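Local coordinates for protein THB11 (Chlamydomonas reinhardtii, PDB 6TD7) that binds heme b as a truncated hemoglobin domain, its iron pentacoordinate until a ligand such as cyanide binds, and probably binds oxygen, at residues L21-V24 / K25-E29; T73-S76 / V77-H81; E113-R116 / G117-R121. One frame throughout, in Å; residues are numbered along the deposited sequence.

Overall arrangement
The chain is all helical, and the three contacts follow one another in series. None nests in or crosses another. Each is local and closes no more than turns of the chain. Contact 1 is the N-terminal half of helix 21-36. Contact 2 comes next, where the loop after helix 50-64 turns into helix 77-88 and meets the heme. Contact 3 lies on helix 113-123. Contacts 1 and 3 sit with centres about 16 Å apart, and both pack on helix 92-108. Contact 2 lies across the chain's centre from each of them, with about 22 Å between centres. All three belong to one globin domain.

Contact 1: L21-V24 / K25-E29; sequences LDVV and KKVVE
D22 and K26 lie one turn apart on helix 21-36 and are joined by a salt bridge. K26 NZ donates to D22 OD2 at 2.8 Å, and OD2 receives it on its syn lone pair, on the side of the other oxygen. D22 OD1 is farther from K26 NZ, at 3.3 Å. With CG anti to the backbone N (chi1 -180°), D22 holds its carboxylate out from the helix, and K26 reaches back to it with a chain extended beyond CG. The two side chains cross obliquely, and the aliphatic part of K26 passes over the backbone oxygen of D22. That oxygen accepts from K26 N at 3.2 Å, so D22 and K26 are linked through both backbone and side chain.

The other carbonyls of this turn are satisfied in the same i to i+4 pattern. L21 O accepts from K25 N at 3.0 Å. V23 O accepts from V27 N at 2.8 Å, and V24 O accepts from V28 N at 3.0 Å. K25 O in turn receives E29 N.

The valine side chains pack by apolar contact. V23 CG1 meets V27 CG2 at 4.1 Å, a methyl-to-methyl contact along the helix. V24 CG1 and V28 CG2 are more loosely paired, at 4.5 Å. V24 and V28 both pack on V61 of helix 50-64, and V24 also touches F65. V27 instead touches F102, A105 and M106 of helix 92-108.

The salt bridge is on the exposed side, while V24, V27 and V28 are buried. This is an amphipathic alpha-helix with an i to i+4 acid-base pair, packed into the helical core of a truncated globin fold.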
loop_
_atom_site.group_PDB
_atom_site.type_symbol
_atom_site.label_atom_id
_atom_site.label_comp_id
_atom_site.label_asym_id
_atom_site.label_seq_id
_atom_site.Cartn_x
_atom_site.Cartn_y
_atom_site.Cartn_z
ATOM N N LEU A 21 6.828 14.407 -6.539
ATOM C CA LEU A 21 6.207 13.310 -7.269
ATOM C C LEU A 21 7.226 12.290 -7.758
ATOM O O LEU A 21 6.897 11.104 -7.887
ATOM C CB LEU A 21 5.424 13.892 -8.438
ATOM C CG LEU A 21 4.469 12.994 -9.208
ATOM C CD1 LEU A 21 3.219 12.708 -8.398
ATOM C CD2 LEU A 21 4.134 13.690 -10.509
ATOM N N ASP A 22 8.457 12.716 -8.038
ATOM C CA ASP A 22 9.474 11.761 -8.463
ATOM C C ASP A 22 9.821 10.791 -7.339
ATOM O O ASP A 22 10.082 9.609 -7.589
ATOM C CB ASP A 22 10.720 12.503 -8.941
ATOM C CG ASP A 22 11.817 11.564 -9.398
ATOM O OD1 ASP A 22 11.550 10.726 -10.285
ATOM O OD2 ASP A 22 12.948 11.666 -8.874
ATOM N N VAL A 23 9.818 11.270 -6.095
ATOM C CA VAL A 23 10.098 10.387 -4.968
ATOM C C VAL A 23 8.943 9.419 -4.743
ATOM O O VAL A 23 9.161 8.230 -4.481
ATOM C CB VAL A 23 10.396 11.212 -3.703
ATOM C CG1 VAL A 23 10.538 10.293 -2.502
ATOM C CG2 VAL A 23 11.658 12.038 -3.902
ATOM N N VAL A 24 7.702 9.904 -4.815
ATOM C CA VAL A 24 6.554 9.015 -4.647
ATOM C C VAL A 24 6.610 7.880 -5.662
ATOM O O VAL A 24 6.401 6.709 -5.324
ATOM C CB VAL A 24 5.238 9.804 -4.763
ATOM C CG1 VAL A 24 4.050 8.850 -4.794
ATOM C CG2 VAL A 24 5.111 10.791 -3.612
ATOM N N LYS A 25 6.876 8.212 -6.925
ATOM C CA LYS A 25 6.954 7.185 -7.961
ATOM C C LYS A 25 7.985 6.121 -7.601
ATOM O O LYS A 25 7.723 4.918 -7.714
ATOM C CB LYS A 25 7.296 7.834 -9.302
ATOM C CG LYS A 25 6.160 7.833 -10.309
ATOM C CD LYS A 25 6.364 8.907 -11.371
ATOM C CE LYS A 25 5.469 8.669 -12.580
ATOM N NZ LYS A 25 5.662 9.700 -13.641
ATOM N N LYS A 26 9.168 6.552 -7.164
ATOM C CA LYS A 26 10.234 5.606 -6.845
ATOM C C LYS A 26 9.929 4.810 -5.582
ATOM O O LYS A 26 10.317 3.638 -5.487
ATOM C CB LYS A 26 11.557 6.366 -6.730
ATOM C CG LYS A 26 12.030 6.883 -8.084
ATOM C CD LYS A 26 13.208 7.830 -8.019
ATOM C CE LYS A 26 13.633 8.204 -9.445
ATOM N NZ LYS A 26 14.458 9.443 -9.536
ATOM N N VAL A 27 9.231 5.406 -4.615
ATOM C CA VAL A 27 8.784 4.655 -3.441
ATOM C C VAL A 27 7.883 3.499 -3.866
ATOM O O VAL A 27 8.083 2.349 -3.456
ATOM C CB VAL A 27 8.062 5.588 -2.452
ATOM C CG1 VAL A 27 7.304 4.779 -1.405
ATOM C CG2 VAL A 27 9.047 6.534 -1.778
ATOM N N VAL A 28 6.869 3.791 -4.685
ATOM C CA VAL A 28 5.928 2.753 -5.099
ATOM C C VAL A 28 6.639 1.671 -5.902
ATOM O O VAL A 28 6.357 0.477 -5.749
ATOM C CB VAL A 28 4.767 3.366 -5.905
ATOM C CG1 VAL A 28 3.807 2.268 -6.376
ATOM C CG2 VAL A 28 4.039 4.395 -5.077
ATOM N N GLU A 29 7.567 2.063 -6.777
ATOM C CA GLU A 29 8.250 1.065 -7.595
ATOM C C GLU A 29 9.133 0.167 -6.739
ATOM O O GLU A 29 9.200 -1.046 -6.963
ATOM C CB GLU A 29 9.063 1.750 -8.693
ATOM C CG GLU A 29 8.194 2.342 -9.794
ATOM C CD GLU A 29 8.954 3.247 -10.748
ATOM O OE1 GLU A 29 10.117 3.598 -10.457
ATOM O OE2 GLU A 29 8.377 3.613 -11.794
#

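Contact 2: T73-S76 / V77-H81. With HEM (protoporphyrin IX containing Fe), chain B.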
loop_
_atom_site.group_PDB
_atom_site.type_symbol
_atom_site.label_atom_id
_atom_site.label_comp_id
_atom_site.label_asym_id
_atom_site.label_seq_id
_atom_site.Cartn_x
_atom_site.Cartn_y
_atom_site.Cartn_z
ATOM N N THR A 73 -12.249 7.615 -0.794
ATOM C CA THR A 73 -13.537 7.185 -1.325
ATOM C C THR A 73 -13.393 6.297 -2.557
ATOM O O THR A 73 -14.336 6.177 -3.344
ATOM C CB THR A 73 -14.420 8.394 -1.657
ATOM O OG1 THR A 73 -13.678 9.343 -2.435
ATOM C CG2 THR A 73 -14.926 9.056 -0.385
ATOM N N GLY A 74 -12.237 5.666 -2.746
ATOM C CA GLY A 74 -12.073 4.711 -3.819
ATOM C C GLY A 74 -12.671 3.355 -3.486
ATOM O O GLY A 74 -13.295 3.148 -2.445
ATOM N N LYS A 75 -12.454 2.418 -4.407
ATOM C CA LYS A 75 -12.978 1.062 -4.278
ATOM C C LYS A 75 -12.597 0.448 -2.939
ATOM O O LYS A 75 -11.478 0.613 -2.450
ATOM C CB LYS A 75 -12.441 0.199 -5.425
ATOM C CG LYS A 75 -12.827 -1.271 -5.367
ATOM C CD LYS A 75 -12.105 -2.052 -6.452
ATOM C CE LYS A 75 -12.461 -3.525 -6.417
ATOM N NZ LYS A 75 -11.824 -4.254 -7.546
ATOM N N SER A 76 -13.549 -0.279 -2.354
ATOM C CA SER A 76 -13.317 -0.985 -1.104
ATOM C C SER A 76 -12.105 -1.900 -1.207
ATOM O O SER A 76 -12.041 -2.767 -2.082
ATOM C CB SER A 76 -14.559 -1.804 -0.747
ATOM O OG SER A 76 -14.214 -2.960 -0.009
ATOM N N VAL A 77 -11.149 -1.725 -0.287
ATOM C CA VAL A 77 -9.935 -2.530 -0.357
ATOM C C VAL A 77 -10.198 -3.982 0.028
ATOM O O VAL A 77 -9.475 -4.881 -0.417
ATOM C CB VAL A 77 -8.808 -1.946 0.521
ATOM C CG1 VAL A 77 -8.189 -0.737 -0.155
ATOM C CG2 VAL A 77 -9.326 -1.611 1.917
ATOM N N ARG A 78 -11.196 -4.249 0.876
ATOM C CA ARG A 78 -11.538 -5.641 1.151
ATOM C C ARG A 78 -11.993 -6.338 -0.127
ATOM O O ARG A 78 -11.558 -7.453 -0.433
ATOM C CB ARG A 78 -12.627 -5.750 2.218
ATOM C CG ARG A 78 -13.089 -7.192 2.438
ATOM C CD ARG A 78 -13.636 -7.433 3.837
ATOM N NE ARG A 78 -14.156 -8.791 4.001
ATOM C CZ ARG A 78 -13.443 -9.838 4.415
ATOM N NH1 ARG A 78 -12.159 -9.704 4.712
ATOM N NH2 ARG A 78 -14.017 -11.027 4.533
ATOM N N ILE A 79 -12.884 -5.692 -0.877
ATOM C CA ILE A 79 -13.353 -6.272 -2.129
ATOM C C ILE A 79 -12.176 -6.542 -3.055
ATOM O O ILE A 79 -12.078 -7.611 -3.669
ATOM C CB ILE A 79 -14.394 -5.346 -2.786
ATOM C CG1 ILE A 79 -15.677 -5.319 -1.953
ATOM C CG2 ILE A 79 -14.656 -5.782 -4.219
ATOM C CD1 ILE A 79 -16.339 -6.672 -1.775
ATOM N N ALA A 80 -11.247 -5.588 -3.145
ATOM C CA ALA A 80 -10.120 -5.739 -4.057
ATOM C C ALA A 80 -9.267 -6.950 -3.699
ATOM O O ALA A 80 -8.749 -7.633 -4.590
ATOM C CB ALA A 80 -9.270 -4.470 -4.048
ATOM N N HIS A 81 -9.103 -7.233 -2.409
ATOM C CA HIS A 81 -8.251 -8.329 -1.972
ATOM C C HIS A 81 -9.015 -9.606 -1.652
ATOM O O HIS A 81 -8.399 -10.575 -1.197
ATOM C CB HIS A 81 -7.442 -7.919 -0.734
ATOM C CG HIS A 81 -6.540 -6.751 -0.963
ATOM N ND1 HIS A 81 -6.970 -5.447 -0.853
ATOM C CD2 HIS A 81 -5.230 -6.688 -1.304
ATOM C CE1 HIS A 81 -5.967 -4.630 -1.113
ATOM N NE2 HIS A 81 -4.898 -5.358 -1.388
HETATM C CHA HEM B . -5.398 -4.132 -5.062
HETATM C CHB HEM B . -2.586 -7.797 -3.492
HETATM C CHC HEM B . -0.705 -5.037 0.037
HETATM C CHD HEM B . -3.855 -1.493 -1.230
HETATM C C1A HEM B . -4.781 -5.368 -4.982
HETATM C C2A HEM B . -4.913 -6.500 -5.888
HETATM C C3A HEM B . -4.131 -7.484 -5.433
HETATM C C4A HEM B . -3.472 -7.035 -4.231
HETATM C CMA HEM B . -3.936 -8.877 -6.069
HETATM C CAA HEM B . -5.766 -6.591 -7.175
HETATM C CBA HEM B . -7.233 -6.284 -6.922
HETATM C CGA HEM B . -7.942 -6.136 -8.247
HETATM O O1A HEM B . -9.198 -6.205 -8.248
HETATM O O2A HEM B . -7.267 -5.948 -9.295
HETATM C C1B HEM B . -1.798 -7.355 -2.449
HETATM C C2B HEM B . -0.737 -8.108 -1.813
HETATM C C3B HEM B . -0.217 -7.363 -0.833
HETATM C C4B HEM B . -0.924 -6.099 -0.811
HETATM C CMB HEM B . -0.295 -9.536 -2.197
HETATM C CAB HEM B . 0.944 -7.799 0.089
HETATM C CBB HEM B . 1.226 -7.158 1.226
HETATM C C1C HEM B . -1.395 -3.846 -0.041
HETATM C C2C HEM B . -1.118 -2.707 0.790
HETATM C C3C HEM B . -1.976 -1.739 0.474
HETATM C C4C HEM B . -2.832 -2.199 -0.610
HETATM C CMC HEM B . -0.035 -2.648 1.890
HETATM C CAC HEM B . -1.987 -0.363 1.160
HETATM C CBC HEM B . -3.148 0.256 1.373
HETATM C C1D HEM B . -4.468 -1.861 -2.418
HETATM C C2D HEM B . -5.257 -1.002 -3.276
HETATM C C3D HEM B . -5.684 -1.729 -4.317
HETATM C C4D HEM B . -5.174 -3.077 -4.186
HETATM C CMD HEM B . -5.546 0.489 -3.002
HETATM C CAD HEM B . -6.524 -1.235 -5.507
HETATM C CBD HEM B . -8.017 -1.234 -5.247
HETATM C CGD HEM B . -8.582 -0.573 -6.475
HETATM O O1D HEM B . -8.867 0.652 -6.422
HETATM O O2D HEM B . -8.709 -1.270 -7.515
HETATM N NA HEM B . -3.894 -5.740 -3.984
HETATM N NB HEM B . -1.882 -6.128 -1.813
HETATM N NC HEM B . -2.442 -3.502 -0.896
HETATM N ND HEM B . -4.442 -3.116 -3.009
HETATM FE FE HEM B . -3.176 -4.575 -2.446
#
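S76 is the N-cap of helix 77-88 and turns its hydroxyl back over the first turn. S76 OG accepts from I79 N at 3.2 Å, an almost straight bond (173°). OG lies beside the carbonyl carbon of S76 (chi1 150°), which directs it at the start of the helix. S76 O accepts from A80 N.

K75 runs extended along the heme side of this turn. It crosses I79 at about a right angle, with K75 CE 3.8 Å from I79 CG2. Its terminal nitrogen makes a weak hydrogen bond to a heme propionate, K75 NZ to O1A of the heme at 3.3 Å. The methyl of A80 lies against the other propionate arm, A80 CB to heme CBD 3.7 Å.

H81 stands with NE2 bound to the heme iron at 2.2 Å. On the other side of the ring, H81 ND1 donates to V77 O at 2.6 Å, and that oxygen lies close to the ring plane. V77 O also accepts from H81 N, from the opposite face of its carbonyl plane.

The ND1 bond and the iron bond together hold the imidazole in its rotation. The ND1 bond also probably makes H81, the proximal histidine, a more electron-rich axial ligand to the iron.

Contact 3: E113-R116 / G117-R121; sequences EVLR and GEVMR
Helix 113-123 of the globin fold carries this contact, a run of regular alpha-helical turns. L115 and V119 form its buried stripe. L115 CD1 meets V119 CG2 at 3.7 Å, and the two side chains slant across each other. L14 of helix 14-17 touches both, and V119 also meets M106 of helix 92-108.

Four backbone bonds span the segments. G117 N gives to E113 O at 2.8 Å, and M120 N gives to R116 O at the same length of 2.8 Å. E118 N gives to V114 O, and V119 N to L115 O.

R116 folds back along the helix, bent at chi3 (-60°). E113 CA sits over the centre of one face of its guanidinium, 3.6 Å above the plane. R116 NH1 is hydrogen-bonded to A111 O, just before the helix. E118 extends outward from the helix and forms a salt bridge with R17 of helix 14-17.

R121 also curls back, and G117 O lies 3.4 Å above the centre of its guanidinium plane. A water at the edge of that group joins the turns. It accepts from R121 NH2 at 3.1 Å and donates to V114 O at 2.9 Å.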
loop_
_atom_site.group_PDB
_atom_site.type_symbol
_atom_site.label_atom_id
_atom_site.label_comp_id
_atom_site.label_asym_id
_atom_site.label_seq_id
_atom_site.Cartn_x
_atom_site.Cartn_y
_atom_site.Cartn_z
ATOM N N GLU A 113 11.863 9.686 9.419
ATOM C CA GLU A 113 10.931 8.847 10.169
ATOM C C GLU A 113 9.633 9.583 10.493
ATOM O O GLU A 113 8.558 8.972 10.493
ATOM C CB GLU A 113 11.598 8.346 11.454
ATOM C CG GLU A 113 10.818 7.243 12.179
ATOM C CD GLU A 113 9.761 7.777 13.139
ATOM O OE1 GLU A 113 9.820 8.973 13.497
ATOM O OE2 GLU A 113 8.873 6.991 13.541
ATOM N N VAL A 114 9.701 10.884 10.784
ATOM C CA VAL A 114 8.483 11.605 11.162
ATOM C C VAL A 114 7.492 11.601 10.004
ATOM O O VAL A 114 6.280 11.446 10.198
ATOM C CB VAL A 114 8.822 13.034 11.630
ATOM C CG1 VAL A 114 9.354 13.881 10.485
ATOM C CG2 VAL A 114 7.604 13.694 12.268
ATOM N N LEU A 115 8.003 11.746 8.781
ATOM C CA LEU A 115 7.186 11.630 7.576
ATOM C C LEU A 115 6.682 10.207 7.379
ATOM O O LEU A 115 5.509 9.996 7.043
ATOM C CB LEU A 115 8.033 12.078 6.384
ATOM C CG LEU A 115 7.476 12.247 4.972
ATOM C CD1 LEU A 115 6.812 10.985 4.443
ATOM C CD2 LEU A 115 6.536 13.429 4.951
ATOM N N ARG A 116 7.555 9.217 7.559
ATOM C CA ARG A 116 7.134 7.834 7.381
ATOM C C ARG A 116 6.028 7.472 8.358
ATOM O O ARG A 116 5.056 6.804 7.986
ATOM C CB ARG A 116 8.323 6.895 7.557
ATOM C CG ARG A 116 9.510 7.252 6.694
ATOM C CD ARG A 116 10.473 6.091 6.571
ATOM N NE ARG A 116 11.011 5.649 7.857
ATOM C CZ ARG A 116 12.215 5.971 8.332
ATOM N NH1 ARG A 116 13.029 6.752 7.637
ATOM N NH2 ARG A 116 12.611 5.503 9.507
ATOM N N GLY A 117 6.152 7.902 9.613
ATOM C CA GLY A 117 5.118 7.601 10.587
ATOM C C GLY A 117 3.786 8.216 10.211
ATOM O O GLY A 117 2.733 7.590 10.364
ATOM N N GLU A 118 3.813 9.449 9.706
ATOM C CA GLU A 118 2.591 10.105 9.254
ATOM C C GLU A 118 1.917 9.314 8.141
ATOM O O GLU A 118 0.706 9.064 8.185
ATOM C CB GLU A 118 2.930 11.521 8.786
ATOM C CG GLU A 118 1.768 12.332 8.248
ATOM C CD GLU A 118 2.227 13.679 7.727
ATOM O OE1 GLU A 118 3.364 14.078 8.054
ATOM O OE2 GLU A 118 1.466 14.334 6.985
ATOM N N VAL A 119 2.689 8.907 7.129
ATOM C CA VAL A 119 2.149 8.122 6.022
ATOM C C VAL A 119 1.640 6.771 6.517
ATOM O O VAL A 119 0.540 6.334 6.155
ATOM C CB VAL A 119 3.215 7.948 4.924
ATOM C CG1 VAL A 119 2.755 6.970 3.846
ATOM C CG2 VAL A 119 3.551 9.290 4.315
ATOM N N MET A 120 2.432 6.078 7.336
ATOM C CA MET A 120 2.000 4.755 7.784
ATOM C C MET A 120 0.766 4.838 8.680
ATOM O O MET A 120 -0.051 3.909 8.681
ATOM C CB MET A 120 3.135 4.028 8.506
ATOM C CG MET A 120 4.365 3.762 7.645
ATOM S SD MET A 120 3.999 3.184 5.975
ATOM C CE MET A 120 3.209 1.618 6.343
ATOM N N ARG A 121 0.596 5.923 9.441
ATOM C CA ARG A 121 -0.613 6.057 10.248
ATOM C C ARG A 121 -1.851 6.222 9.374
ATOM O O ARG A 121 -2.935 5.757 9.740
ATOM C CB ARG A 121 -0.490 7.232 11.219
ATOM C CG ARG A 121 0.213 6.869 12.522
ATOM C CD ARG A 121 0.149 7.995 13.563
ATOM N NE ARG A 121 0.770 9.217 13.067
ATOM C CZ ARG A 121 2.065 9.501 13.165
ATOM N NH1 ARG A 121 2.906 8.656 13.751
ATOM N NH2 ARG A 121 2.520 10.639 12.663
HETATM O O HOH W 1 5.560 10.804 12.964
#